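Local coordinates for angiopoietin-related protein 6 (Homo sapiens, PDB 6Y43), which probably acts as a secreted angiopoietin-like growth factor whose fibrinogen-like globe domain binds a calcium ion, at residues D11-R16 against L216-K221; V35-E40 against G47-Q52; G57-F62 against A70-P75; V99-W104 against S178-V183; E202-G205 against S209-K212. One frame throughout, in Å; residues are numbered along the deposited sequence.

Interaction 1 (D11-R16 against L216-K221); sequences DCAEAR and LIRPLK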
# COMPACT_ATOMS: atom_id res chain seq x y z
N ASP A 11 -0.48 -16.33 4.61
CA ASP A 11 -0.11 -15.22 3.75
C ASP A 11 0.22 -15.76 2.36
O ASP A 11 0.23 -16.97 2.12
CB ASP A 11 1.07 -14.47 4.35
CG ASP A 11 2.20 -15.40 4.76
OD1 ASP A 11 2.61 -16.25 3.94
OD2 ASP A 11 2.67 -15.28 5.91
N CYS A 12 0.47 -14.83 1.43
CA CYS A 12 0.76 -15.21 0.06
C CYS A 12 2.04 -16.03 -0.04
O CYS A 12 2.15 -16.90 -0.90
CB CYS A 12 0.86 -13.96 -0.82
SG CYS A 12 -0.75 -13.12 -0.99
N ALA A 13 3.01 -15.75 0.82
CA ALA A 13 4.25 -16.52 0.81
C ALA A 13 3.98 -17.99 1.09
O ALA A 13 4.55 -18.87 0.42
CB ALA A 13 5.23 -15.94 1.83
N GLU A 14 3.09 -18.30 2.03
CA GLU A 14 2.78 -19.70 2.30
C GLU A 14 2.15 -20.37 1.08
O GLU A 14 2.50 -21.50 0.72
CB GLU A 14 1.87 -19.81 3.53
CG GLU A 14 1.53 -21.26 3.83
CD GLU A 14 0.63 -21.43 5.02
OE1 GLU A 14 -0.35 -20.66 5.15
OE2 GLU A 14 0.92 -22.33 5.83
N ALA A 15 1.22 -19.68 0.40
CA ALA A 15 0.65 -20.21 -0.83
C ALA A 15 1.73 -20.45 -1.89
O ALA A 15 1.75 -21.49 -2.56
CB ALA A 15 -0.41 -19.25 -1.35
N ARG A 16 2.64 -19.49 -2.05
CA ARG A 16 3.70 -19.62 -3.04
C ARG A 16 4.57 -20.84 -2.75
O ARG A 16 4.87 -21.63 -3.65
CB ARG A 16 4.55 -18.35 -3.05
CG ARG A 16 5.72 -18.42 -3.99
CD ARG A 16 5.26 -18.47 -5.44
NE ARG A 16 6.40 -18.68 -6.33
CZ ARG A 16 6.96 -19.86 -6.56
NH1 ARG A 16 6.48 -20.95 -5.96
NH2 ARG A 16 8.00 -19.96 -7.37
N LEU A 216 2.91 -3.87 -1.31
CA LEU A 216 2.82 -5.31 -1.07
C LEU A 216 3.70 -5.67 0.12
O LEU A 216 4.72 -5.03 0.37
CB LEU A 216 3.23 -6.10 -2.31
CG LEU A 216 2.67 -5.62 -3.66
CD1 LEU A 216 3.50 -4.51 -4.24
CD2 LEU A 216 2.67 -6.82 -4.53
N ILE A 217 3.30 -6.71 0.87
CA ILE A 217 4.11 -7.16 1.99
C ILE A 217 4.33 -8.67 1.94
O ILE A 217 3.57 -9.43 1.34
CB ILE A 217 3.49 -6.74 3.34
CG1 ILE A 217 2.11 -7.37 3.49
CG2 ILE A 217 3.47 -5.24 3.44
CD1 ILE A 217 1.50 -7.10 4.87
N ARG A 218 5.41 -9.10 2.60
CA ARG A 218 5.84 -10.48 2.66
C ARG A 218 6.60 -10.65 3.96
O ARG A 218 7.33 -9.72 4.37
CB ARG A 218 6.73 -10.81 1.46
CG ARG A 218 7.26 -12.23 1.35
CD ARG A 218 7.95 -12.39 0.00
NE ARG A 218 9.30 -11.80 -0.07
CZ ARG A 218 10.07 -11.87 -1.15
NH1 ARG A 218 9.66 -12.50 -2.25
NH2 ARG A 218 11.27 -11.30 -1.15
N PRO A 219 6.48 -11.79 4.63
CA PRO A 219 7.32 -12.02 5.81
C PRO A 219 8.80 -11.86 5.47
O PRO A 219 9.26 -12.23 4.38
CB PRO A 219 6.98 -13.45 6.23
CG PRO A 219 5.64 -13.73 5.60
CD PRO A 219 5.62 -12.95 4.33
N LEU A 220 9.53 -11.27 6.39
CA LEU A 220 10.96 -11.04 6.22
C LEU A 220 11.70 -12.07 7.06
O LEU A 220 11.70 -11.99 8.29
CB LEU A 220 11.35 -9.64 6.66
CG LEU A 220 12.80 -9.23 6.47
CD1 LEU A 220 13.29 -9.46 5.06
CD2 LEU A 220 12.92 -7.76 6.87
N LYS A 221 12.31 -13.02 6.39
CA LYS A 221 13.05 -14.10 7.03
C LYS A 221 14.53 -13.87 6.75
O LYS A 221 15.00 -14.10 5.63
CB LYS A 221 12.56 -15.42 6.47
CG LYS A 221 13.36 -16.61 6.87
CD LYS A 221 13.33 -16.65 8.40
CE LYS A 221 14.47 -17.47 8.87
NZ LYS A 221 13.93 -18.79 9.04
O HOH W 1 2.85 -12.73 1.90
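Asp11 OD1 accepts the backbone N-H of Glu14 at 2.8 Å, met nearly along its own C-O axis, while the other oxygen of the same carboxylate, OD2, lies 3.4 Å from Pro219 CG. One side chain therefore serves as N-cap of helix 12-17 and as a surface for the ring of Pro219. Its CG sits between the backbone N and the carbonyl carbon (chi1 49°), which folds the carboxylate back over the first helical turn. Ala13 comes in beside it: its CB packs on Pro219 CD at 3.9 Å and has Arg218 CG as a looser neighbour at 4.3 Å. Water 1 spans the remaining separation, accepting from Ala13 N at 3.2 Å and giving a weak bond to Ile217 O at 3.4 Å. With an alanine in place of Asp11, the N-H of Glu14 would probably lose its capping acceptor and the ring of Pro219 the carboxylate it rests against. The guanidinium of Arg218 is occupied elsewhere, its NH1 bonding to the carbonyls of Glu44 and Gly46, and the disulfide from Cys12 to Cys39 ties the helix covalently to strand 33-40. The contact thus joins the two ends of the fibrinogen-like domain through modest forces: one apolar patch, a bridging water, and probably a slight attraction between the carboxylate and the ring C-H groups of the proline.

Interaction 2 (V35-E40 against G47-Q52); sequences VSVWCE and GWTVIQ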
# COMPACT_ATOMS: atom_id res chain seq x y z
N VAL A 35 -10.03 -13.28 4.56
CA VAL A 35 -10.16 -12.13 3.67
C VAL A 35 -9.52 -12.49 2.34
O VAL A 35 -8.47 -13.15 2.31
CB VAL A 35 -9.46 -10.88 4.28
CG1 VAL A 35 -9.57 -9.70 3.36
CG2 VAL A 35 -10.04 -10.57 5.64
N SER A 36 -10.12 -12.06 1.25
CA SER A 36 -9.54 -12.25 -0.08
C SER A 36 -8.57 -11.12 -0.41
O SER A 36 -8.89 -9.94 -0.24
CB SER A 36 -10.61 -12.34 -1.16
OG SER A 36 -11.33 -13.57 -1.09
N VAL A 37 -7.40 -11.49 -0.92
CA VAL A 37 -6.36 -10.53 -1.29
C VAL A 37 -5.81 -10.95 -2.63
O VAL A 37 -5.92 -12.11 -3.02
CB VAL A 37 -5.21 -10.47 -0.26
CG1 VAL A 37 -5.76 -10.38 1.11
CG2 VAL A 37 -4.31 -11.70 -0.44
N TRP A 38 -5.19 -10.00 -3.34
CA TRP A 38 -4.37 -10.34 -4.50
C TRP A 38 -2.96 -10.70 -4.05
O TRP A 38 -2.35 -9.96 -3.27
CB TRP A 38 -4.32 -9.18 -5.49
CG TRP A 38 -3.71 -9.55 -6.81
CD1 TRP A 38 -2.37 -9.57 -7.14
CD2 TRP A 38 -4.41 -9.97 -7.99
NE1 TRP A 38 -2.21 -9.96 -8.44
CE2 TRP A 38 -3.44 -10.20 -8.99
CE3 TRP A 38 -5.76 -10.14 -8.30
CZ2 TRP A 38 -3.78 -10.63 -10.28
CZ3 TRP A 38 -6.10 -10.56 -9.59
CH2 TRP A 38 -5.12 -10.80 -10.55
N CYS A 39 -2.45 -11.83 -4.54
CA CYS A 39 -1.07 -12.27 -4.33
C CYS A 39 -0.30 -12.10 -5.62
O CYS A 39 -0.72 -12.62 -6.66
CB CYS A 39 -0.98 -13.75 -3.93
SG CYS A 39 -1.70 -14.28 -2.40
N GLU A 40 0.82 -11.36 -5.56
CA GLU A 40 1.79 -11.28 -6.65
C GLU A 40 2.77 -12.44 -6.45
O GLU A 40 3.57 -12.45 -5.51
CB GLU A 40 2.50 -9.93 -6.65
CG GLU A 40 3.72 -9.89 -7.54
CD GLU A 40 3.38 -10.21 -8.97
OE1 GLU A 40 2.53 -9.51 -9.56
OE2 GLU A 40 3.98 -11.16 -9.50
N GLY A 47 5.10 -14.42 -3.51
CA GLY A 47 4.69 -14.46 -2.13
C GLY A 47 4.32 -13.11 -1.54
O GLY A 47 4.33 -12.97 -0.32
N TRP A 48 3.95 -12.15 -2.37
CA TRP A 48 3.67 -10.79 -1.94
C TRP A 48 2.16 -10.60 -1.79
O TRP A 48 1.41 -10.83 -2.75
CB TRP A 48 4.21 -9.77 -2.95
CG TRP A 48 5.69 -9.77 -3.07
CD1 TRP A 48 6.43 -10.34 -4.06
CD2 TRP A 48 6.62 -9.12 -2.19
NE1 TRP A 48 7.77 -10.10 -3.85
CE2 TRP A 48 7.91 -9.35 -2.71
CE3 TRP A 48 6.48 -8.36 -1.03
CZ2 TRP A 48 9.06 -8.87 -2.09
CZ3 TRP A 48 7.63 -7.88 -0.41
CH2 TRP A 48 8.89 -8.14 -0.95
N THR A 49 1.74 -10.18 -0.60
CA THR A 49 0.35 -9.81 -0.35
C THR A 49 0.14 -8.35 -0.73
O THR A 49 0.77 -7.47 -0.15
CB THR A 49 -0.01 -10.02 1.12
OG1 THR A 49 0.25 -11.38 1.47
CG2 THR A 49 -1.46 -9.63 1.41
N VAL A 50 -0.74 -8.10 -1.71
CA VAL A 50 -1.05 -6.72 -2.05
C VAL A 50 -1.93 -6.13 -0.95
O VAL A 50 -2.98 -6.68 -0.62
CB VAL A 50 -1.75 -6.65 -3.42
CG1 VAL A 50 -2.24 -5.23 -3.71
CG2 VAL A 50 -0.81 -7.14 -4.51
N ILE A 51 -1.52 -4.97 -0.43
CA ILE A 51 -2.33 -4.23 0.55
C ILE A 51 -2.91 -2.94 0.01
O ILE A 51 -3.79 -2.36 0.66
CB ILE A 51 -1.56 -3.95 1.85
CG1 ILE A 51 -0.41 -2.96 1.63
CG2 ILE A 51 -1.01 -5.24 2.43
CD1 ILE A 51 0.17 -2.41 2.91
N GLN A 52 -2.50 -2.52 -1.18
CA GLN A 52 -2.97 -1.30 -1.81
C GLN A 52 -2.67 -1.41 -3.28
O GLN A 52 -1.60 -1.91 -3.64
CB GLN A 52 -2.26 -0.06 -1.24
CG GLN A 52 -2.85 1.23 -1.72
CD GLN A 52 -2.07 1.87 -2.84
OE1 GLN A 52 -1.17 1.26 -3.43
NE2 GLN A 52 -2.41 3.13 -3.15
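Glu40 is faced by two residues of the opposite strand, Gly47 and Trp48, and this extra residue makes a G1 beta bulge. Gly47 adopts the positive phi (80°) that suits a glycine, and Trp48 N then reaches Glu40 O at 3.2 Å, with the donor tilted from the carbonyl plane. The return bond, Glu40 N to Trp48 O at 2.9 Å, lies in the carbonyl plane. CD1 of the Trp48 indole brings the ring's edge to within 3.8 Å of Glu40 O. Strands 33-40 and 48-54 form a beta hairpin within the antiparallel sheet of the fibrinogen-like domain, here strongly twisted, with strand directions 132° apart. Cys39 and Thr49 are the non-hydrogen-bonded pair, where Cys39 CA makes a C-H...O contact of 3.3 Å with Trp48 O. Farther along, Val50 N meets Trp38 O almost head-on at 2.9 Å (C=O...N 173°). Trp38 and Val50 lie side by side, indole CD1 touching Val50 CG2 at 3.9 Å, while Arg53 makes a cation-pi contact with the same indole. On the face that carries Cys39, Thr49 sets CG2 anti to its backbone N, which brings that methyl to 4.0 Å from Val37 CG2, the two side chains running at a slant to each other.

Interaction 3 (G57-F62 against A70-P75); sequences GSVNFF and AGFGRP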
# COMPACT_ATOMS: atom_id res chain seq x y z
N GLY A 57 -8.60 4.20 -11.54
CA GLY A 57 -9.52 5.22 -11.08
C GLY A 57 -10.92 4.73 -10.76
O GLY A 57 -11.84 5.56 -10.64
N SER A 58 -11.11 3.43 -10.58
CA SER A 58 -12.46 2.93 -10.39
C SER A 58 -12.95 3.03 -8.96
O SER A 58 -14.15 2.93 -8.73
CB SER A 58 -12.55 1.47 -10.84
OG SER A 58 -11.55 0.68 -10.23
N VAL A 59 -12.06 3.27 -7.98
CA VAL A 59 -12.43 3.24 -6.57
C VAL A 59 -12.11 4.59 -5.97
O VAL A 59 -11.05 5.15 -6.25
CB VAL A 59 -11.67 2.11 -5.85
CG1 VAL A 59 -11.78 2.21 -4.35
CG2 VAL A 59 -12.14 0.75 -6.34
N ASN A 60 -13.04 5.13 -5.19
CA ASN A 60 -12.84 6.41 -4.53
C ASN A 60 -11.96 6.19 -3.31
O ASN A 60 -12.37 5.52 -2.36
CB ASN A 60 -14.19 7.00 -4.12
CG ASN A 60 -14.06 8.32 -3.42
OD1 ASN A 60 -14.86 8.63 -2.52
ND2 ASN A 60 -13.07 9.09 -3.78
N PHE A 61 -10.75 6.77 -3.32
CA PHE A 61 -9.85 6.73 -2.18
C PHE A 61 -10.00 7.95 -1.28
O PHE A 61 -9.37 8.01 -0.22
CB PHE A 61 -8.40 6.61 -2.66
CG PHE A 61 -7.97 5.18 -2.94
CD1 PHE A 61 -8.50 4.48 -4.01
CD2 PHE A 61 -7.06 4.55 -2.11
CE1 PHE A 61 -8.11 3.16 -4.25
CE2 PHE A 61 -6.65 3.23 -2.35
CZ PHE A 61 -7.18 2.54 -3.40
N PHE A 62 -10.82 8.93 -1.67
CA PHE A 62 -11.17 10.03 -0.76
C PHE A 62 -12.36 9.59 0.09
O PHE A 62 -13.50 9.92 -0.17
CB PHE A 62 -11.49 11.30 -1.54
CG PHE A 62 -11.68 12.52 -0.66
CD1 PHE A 62 -10.60 13.09 -0.06
CD2 PHE A 62 -12.94 13.06 -0.44
CE1 PHE A 62 -10.73 14.23 0.76
CE2 PHE A 62 -13.10 14.18 0.39
CZ PHE A 62 -11.99 14.76 0.98
N ALA A 70 -11.25 -0.45 7.82
CA ALA A 70 -11.78 -1.77 7.52
C ALA A 70 -11.32 -2.32 6.18
O ALA A 70 -11.34 -3.55 6.01
CB ALA A 70 -13.31 -1.73 7.54
N GLY A 71 -10.92 -1.47 5.25
CA GLY A 71 -10.61 -1.85 3.89
C GLY A 71 -11.73 -1.44 2.95
O GLY A 71 -12.89 -1.32 3.34
N PHE A 72 -11.36 -1.15 1.71
CA PHE A 72 -12.35 -0.85 0.68
C PHE A 72 -11.82 -1.27 -0.68
O PHE A 72 -10.64 -1.57 -0.85
CB PHE A 72 -12.74 0.64 0.67
CG PHE A 72 -11.59 1.60 0.50
CD1 PHE A 72 -11.16 2.01 -0.74
CD2 PHE A 72 -10.98 2.14 1.62
CE1 PHE A 72 -10.12 2.89 -0.87
CE2 PHE A 72 -9.93 3.02 1.49
CZ PHE A 72 -9.51 3.41 0.24
N GLY A 73 -12.72 -1.31 -1.67
CA GLY A 73 -12.36 -1.79 -2.98
C GLY A 73 -12.48 -3.30 -3.04
O GLY A 73 -12.99 -3.96 -2.12
N ARG A 74 -12.00 -3.88 -4.14
CA ARG A 74 -12.10 -5.33 -4.30
C ARG A 74 -10.78 -5.87 -4.82
O ARG A 74 -10.06 -5.19 -5.56
CB ARG A 74 -13.25 -5.77 -5.22
CG ARG A 74 -14.63 -5.45 -4.65
CD ARG A 74 -15.06 -6.19 -3.37
NE ARG A 74 -16.40 -5.68 -3.04
CZ ARG A 74 -16.66 -4.79 -2.10
NH1 ARG A 74 -15.68 -4.35 -1.30
NH2 ARG A 74 -17.93 -4.39 -1.91
N PRO A 75 -10.42 -7.07 -4.38
CA PRO A 75 -9.04 -7.55 -4.59
C PRO A 75 -8.71 -7.88 -6.03
O PRO A 75 -7.51 -8.06 -6.33
CB PRO A 75 -8.96 -8.80 -3.71
CG PRO A 75 -10.37 -9.27 -3.59
CD PRO A 75 -11.22 -8.02 -3.58
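Phe72 drives the edge of its ring into a face of Phe61, with CE1 held 3.6 Å above the plane and over the ring centre. This is a T-shaped (edge-to-face) stack: the planes stand at 76° and the centroids are 4.8 Å apart. CZ of Phe72 shares the load, touching Phe61 CD2 at 3.6 Å. Phe72 keeps CG between its backbone N and carbonyl carbon (chi1 56°), and in that position its ring projects across to the 57-62 loop. Val59 supplies a second surface, its CG1 lying close to the plane of the Phe72 ring and meeting CD1 at 3.7 Å. The other methyl, CG2, reaches the backbone of Gly73, with 4.2 Å to its CA. Any beta carbon on Gly73 would fall 3.8 Å from Val59 CG1 and would also press on the carbonyl oxygen of Phe72. Within the fibrinogen-like domain, the contact closes an excursion that leaves strand 48-54, runs through helix 65-70 and re-enters the sheet at the short strand 72-73, where the backbone of Phe72 bonds to that of Trp80. The aromatic cluster extends beyond the pair: Tyr68 makes an edge-to-face contact with Phe72, Trp80 also meets that ring, and Arg54 forms a cation-pi contact with Phe61. A serine in place of Phe61 would probably leave Phe72 CE1 and CZ without the flat surface they press on and Arg54 without its aromatic partner. At the outer end, Arg74 bends back so that NH1 bonds Gly73 O at 2.8 Å, the donor standing well above the carbonyl plane.

Interaction 4 (V99-W104 against S178-V183); sequences VLLEDW and SNLNGV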
# COMPACT_ATOMS: atom_id res chain seq x y z
N VAL A 99 7.05 -1.53 -2.84
CA VAL A 99 6.21 -0.57 -3.54
C VAL A 99 6.54 -0.69 -5.01
O VAL A 99 7.71 -0.61 -5.39
CB VAL A 99 6.42 0.87 -3.04
CG1 VAL A 99 5.62 1.82 -3.87
CG2 VAL A 99 6.03 1.00 -1.57
N LEU A 100 5.52 -0.89 -5.82
CA LEU A 100 5.68 -1.05 -7.26
C LEU A 100 5.01 0.13 -7.95
O LEU A 100 3.85 0.44 -7.64
CB LEU A 100 5.05 -2.35 -7.74
CG LEU A 100 5.60 -3.65 -7.16
CD1 LEU A 100 4.81 -4.81 -7.71
CD2 LEU A 100 7.07 -3.82 -7.50
N LEU A 101 5.72 0.78 -8.88
CA LEU A 101 5.23 1.96 -9.56
C LEU A 101 5.39 1.81 -11.06
O LEU A 101 6.36 1.20 -11.53
CB LEU A 101 6.01 3.20 -9.11
CG LEU A 101 6.19 3.38 -7.60
CD1 LEU A 101 7.20 4.46 -7.34
CD2 LEU A 101 4.83 3.72 -6.96
N GLU A 102 4.46 2.40 -11.81
CA GLU A 102 4.60 2.49 -13.26
C GLU A 102 4.09 3.85 -13.73
O GLU A 102 2.98 4.25 -13.37
CB GLU A 102 3.81 1.37 -13.96
CG GLU A 102 3.93 1.31 -15.47
CD GLU A 102 3.09 0.18 -16.08
OE1 GLU A 102 2.76 -0.79 -15.34
OE2 GLU A 102 2.73 0.28 -17.29
N ASP A 103 4.88 4.50 -14.59
CA ASP A 103 4.47 5.76 -15.19
C ASP A 103 3.75 5.52 -16.51
O ASP A 103 3.58 4.38 -16.98
CB ASP A 103 5.65 6.73 -15.30
CG ASP A 103 6.63 6.45 -16.44
OD1 ASP A 103 6.36 5.64 -17.36
OD2 ASP A 103 7.72 7.08 -16.39
N TRP A 104 3.25 6.60 -17.09
CA TRP A 104 2.43 6.49 -18.29
C TRP A 104 3.26 6.22 -19.54
O TRP A 104 2.68 5.97 -20.60
CB TRP A 104 1.57 7.75 -18.46
CG TRP A 104 0.46 7.79 -17.45
CD1 TRP A 104 0.52 8.29 -16.18
CD2 TRP A 104 -0.88 7.29 -17.61
NE1 TRP A 104 -0.69 8.13 -15.54
CE2 TRP A 104 -1.57 7.53 -16.40
CE3 TRP A 104 -1.55 6.65 -18.66
CZ2 TRP A 104 -2.90 7.16 -16.22
CZ3 TRP A 104 -2.88 6.29 -18.48
CH2 TRP A 104 -3.54 6.54 -17.26
N SER A 178 5.32 10.97 -0.89
CA SER A 178 4.56 10.01 -1.67
C SER A 178 3.09 10.17 -1.33
O SER A 178 2.75 10.55 -0.21
CB SER A 178 5.01 8.58 -1.39
OG SER A 178 5.10 8.28 -0.02
N ASN A 179 2.21 9.91 -2.30
CA ASN A 179 0.79 10.14 -2.10
C ASN A 179 0.01 9.06 -2.83
O ASN A 179 -0.85 9.33 -3.66
CB ASN A 179 0.40 11.54 -2.58
CG ASN A 179 -1.01 11.94 -2.19
OD1 ASN A 179 -1.44 11.71 -1.07
ND2 ASN A 179 -1.73 12.57 -3.13
N LEU A 180 0.30 7.81 -2.49
CA LEU A 180 -0.22 6.72 -3.31
C LEU A 180 -1.72 6.54 -3.16
O LEU A 180 -2.33 5.90 -4.02
CB LEU A 180 0.49 5.41 -2.99
CG LEU A 180 2.01 5.41 -3.24
CD1 LEU A 180 2.56 4.03 -3.02
CD2 LEU A 180 2.36 5.95 -4.63
N ASN A 181 -2.34 7.10 -2.11
CA ASN A 181 -3.79 7.05 -1.98
C ASN A 181 -4.47 8.30 -2.50
O ASN A 181 -5.64 8.54 -2.19
CB ASN A 181 -4.18 6.79 -0.52
CG ASN A 181 -3.88 5.37 -0.09
OD1 ASN A 181 -3.71 4.47 -0.92
ND2 ASN A 181 -3.82 5.16 1.21
N GLY A 182 -3.78 9.09 -3.32
CA GLY A 182 -4.31 10.33 -3.83
C GLY A 182 -5.20 10.12 -5.03
O GLY A 182 -5.79 9.06 -5.23
N VAL A 183 -5.33 11.18 -5.81
CA VAL A 183 -6.21 11.18 -6.97
C VAL A 183 -5.50 10.48 -8.13
O VAL A 183 -4.45 10.93 -8.57
CB VAL A 183 -6.59 12.61 -7.37
CG1 VAL A 183 -7.54 12.56 -8.56
CG2 VAL A 183 -7.17 13.37 -6.21
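Leu180 holds CG anti to its carbonyl carbon (chi1 -61°) and continues extended to CD1 (chi2 -175°), a shape that carries its two methyls to two different residues of strand 95-102. CD1 meets Val99 CG1 at 3.9 Å. CD2 meets Leu101 CD2 at 4.1 Å. On the strand side, Val99 turns CG1 anti to its backbone N (chi1 175°), and the CA-CB bond of Val99 points toward the loop. The CA-CB bond of Leu101 points neither toward the loop nor away, and the chain reaches Leu180 through CD2. The Leu180 chain lies at a slant to that of Val99 and at about a right angle to that of Leu101, touching each through a single methyl pair. The backbones stay well apart, with Leu101 CA and Leu180 CA 9.6 Å from each other. Leu180 is carried by a type I beta turn from Asn179 to Gly182, closed by Gly182 N bonding to Asn179 O at 3.0 Å. A beta carbon on Gly182 would clash with the Asn179 amide. The turn is tied to the fold on its polar side: Arg54 NH1 binds the carbonyls of Leu180 and Gly182, and Asn181 OD1 takes a bond from Gln52. Ala213 and Met215 of strand 212-219 also touch Leu180, and Ala213 touches Leu101. The buried seam between the central sheet and this long loop region of the fibrinogen-like domain is therefore purely apolar across the two segments; methyl packing gives closeness but little directional preference, and the orientation of the loop probably depends on the polar bonds of its turn.

Interaction 5 (E202-G205 against S209-K212); sequences EFRG and SLRK
Leu210 CD2 is the methyl on which this contact turns, lying 3.8 Å from Phe203 CD2 and equally near CE2 of the same ring. It approaches the phenyl at a slant, and the two side chains run obliquely to one another. The same methyl also has the aliphatic part of Arg204 beside it, with CG 4.2 Å away. That CG in turn stands over the centre of the Phe203 ring, 4.1 Å above one face, so Phe203 and Arg204 pack on each other and both meet the one methyl of Leu210. Phe203 brings its ring to Leu210 by keeping CG anti to the backbone N (chi1 -178°), whereas Arg204 curls, with successive bends along its chain, and leads its charged end away from the leucine. Apart from Lys212, which opens strand 212-219, both segments belong to the long, largely irregular region of the fibrinogen-like domain between helix 162-166 and that strand; here the chain doubles back just before entering the central sheet. The next shell fixes the charges. Arg204 NH1 forms a salt bridge with Asp103 OD2, and its guanidinium makes a cation-pi contact with Tyr208, which lies in the connection between the two segments. Leu101 of strand 95-102 packs against both Phe203 and Leu210. Where the second segment joins the sheet, Arg211 and Lys212 both face Glu102 in a classic beta bulge, and Lys212 NZ forms a salt bridge with Glu102 OE1.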
# COMPACT_ATOMS: atom_id res chain seq x y z
N GLU A 202 10.62 10.78 -5.86
CA GLU A 202 11.86 10.44 -6.53
C GLU A 202 11.63 9.60 -7.79
O GLU A 202 12.61 9.14 -8.40
CB GLU A 202 12.78 9.71 -5.55
CG GLU A 202 14.22 10.20 -5.65
CD GLU A 202 15.18 9.45 -4.75
OE1 GLU A 202 14.92 9.44 -3.51
OE2 GLU A 202 16.19 8.90 -5.32
N PHE A 203 10.37 9.38 -8.20
CA PHE A 203 10.06 8.69 -9.46
C PHE A 203 8.92 9.45 -10.14
O PHE A 203 7.75 9.15 -9.88
CB PHE A 203 9.69 7.24 -9.25
CG PHE A 203 9.41 6.49 -10.52
CD1 PHE A 203 10.42 6.28 -11.46
CD2 PHE A 203 8.16 5.98 -10.78
CE1 PHE A 203 10.15 5.58 -12.62
CE2 PHE A 203 7.90 5.27 -11.93
CZ PHE A 203 8.89 5.08 -12.86
N ARG A 204 9.30 10.43 -10.98
CA ARG A 204 8.48 11.31 -11.80
C ARG A 204 7.97 12.54 -11.03
O ARG A 204 7.51 13.50 -11.66
CB ARG A 204 7.30 10.59 -12.46
CG ARG A 204 7.71 9.35 -13.30
CD ARG A 204 8.83 9.66 -14.35
NE ARG A 204 8.52 10.87 -15.09
CZ ARG A 204 7.73 10.94 -16.15
NH1 ARG A 204 7.16 9.85 -16.64
NH2 ARG A 204 7.51 12.11 -16.71
N GLY A 205 8.07 12.56 -9.71
CA GLY A 205 7.91 13.80 -8.98
C GLY A 205 6.51 14.04 -8.47
O GLY A 205 5.55 13.35 -8.80
N SER A 209 1.14 12.04 -11.87
CA SER A 209 0.22 11.02 -11.39
C SER A 209 0.56 9.69 -12.05
O SER A 209 0.46 9.56 -13.27
CB SER A 209 -1.23 11.40 -11.69
OG SER A 209 -2.11 10.52 -11.00
N LEU A 210 0.96 8.71 -11.25
CA LEU A 210 1.43 7.47 -11.81
C LEU A 210 0.28 6.63 -12.35
O LEU A 210 -0.85 6.67 -11.85
CB LEU A 210 2.22 6.69 -10.77
CG LEU A 210 3.53 7.36 -10.35
CD1 LEU A 210 3.98 6.84 -8.98
CD2 LEU A 210 4.64 7.12 -11.40
N ARG A 211 0.58 5.86 -13.40
CA ARG A 211 -0.44 5.01 -14.02
C ARG A 211 -0.82 3.83 -13.12
O ARG A 211 -1.99 3.45 -13.05
CB ARG A 211 0.04 4.50 -15.37
CG ARG A 211 -0.97 3.60 -16.05
CD ARG A 211 -0.63 3.42 -17.52
NE ARG A 211 0.58 2.64 -17.75
CZ ARG A 211 1.17 2.50 -18.94
NH1 ARG A 211 2.26 1.77 -19.05
NH2 ARG A 211 0.66 3.09 -20.03
N LYS A 212 0.16 3.20 -12.50
CA LYS A 212 -0.07 2.05 -11.63
C LYS A 212 0.78 2.24 -10.38
O LYS A 212 1.91 2.73 -10.44
CB LYS A 212 0.26 0.72 -12.30
CG LYS A 212 -0.36 0.51 -13.64
CD LYS A 212 -0.74 -0.97 -13.84
CE LYS A 212 -1.04 -1.20 -15.34
NZ LYS A 212 -0.02 -2.09 -15.98

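In the fold
The five contacts trace one fibrinogen-like domain organised around an antiparallel sheet. Interaction 1 joins the ends of the chain, 200 residues apart, and the other four follow one another within the span it closes. Interactions 1 and 2, with centres 9 Å apart, share the neighbouring strands 48-54 and 212-219 and are linked by the Cys12-Cys39 disulfide. Interaction 3 lies about 14 Å from both interaction 2 and interaction 4, measured between centres, and touches each. Interaction 4 lies across the chain's centre from interaction 1 and meets interaction 5, centres about 6 Å apart, through a salt bridge. Through strand 212-219, which borders both 48-54 and 95-102, the sheet connects the terminal contact with the loops around interactions 4 and 5.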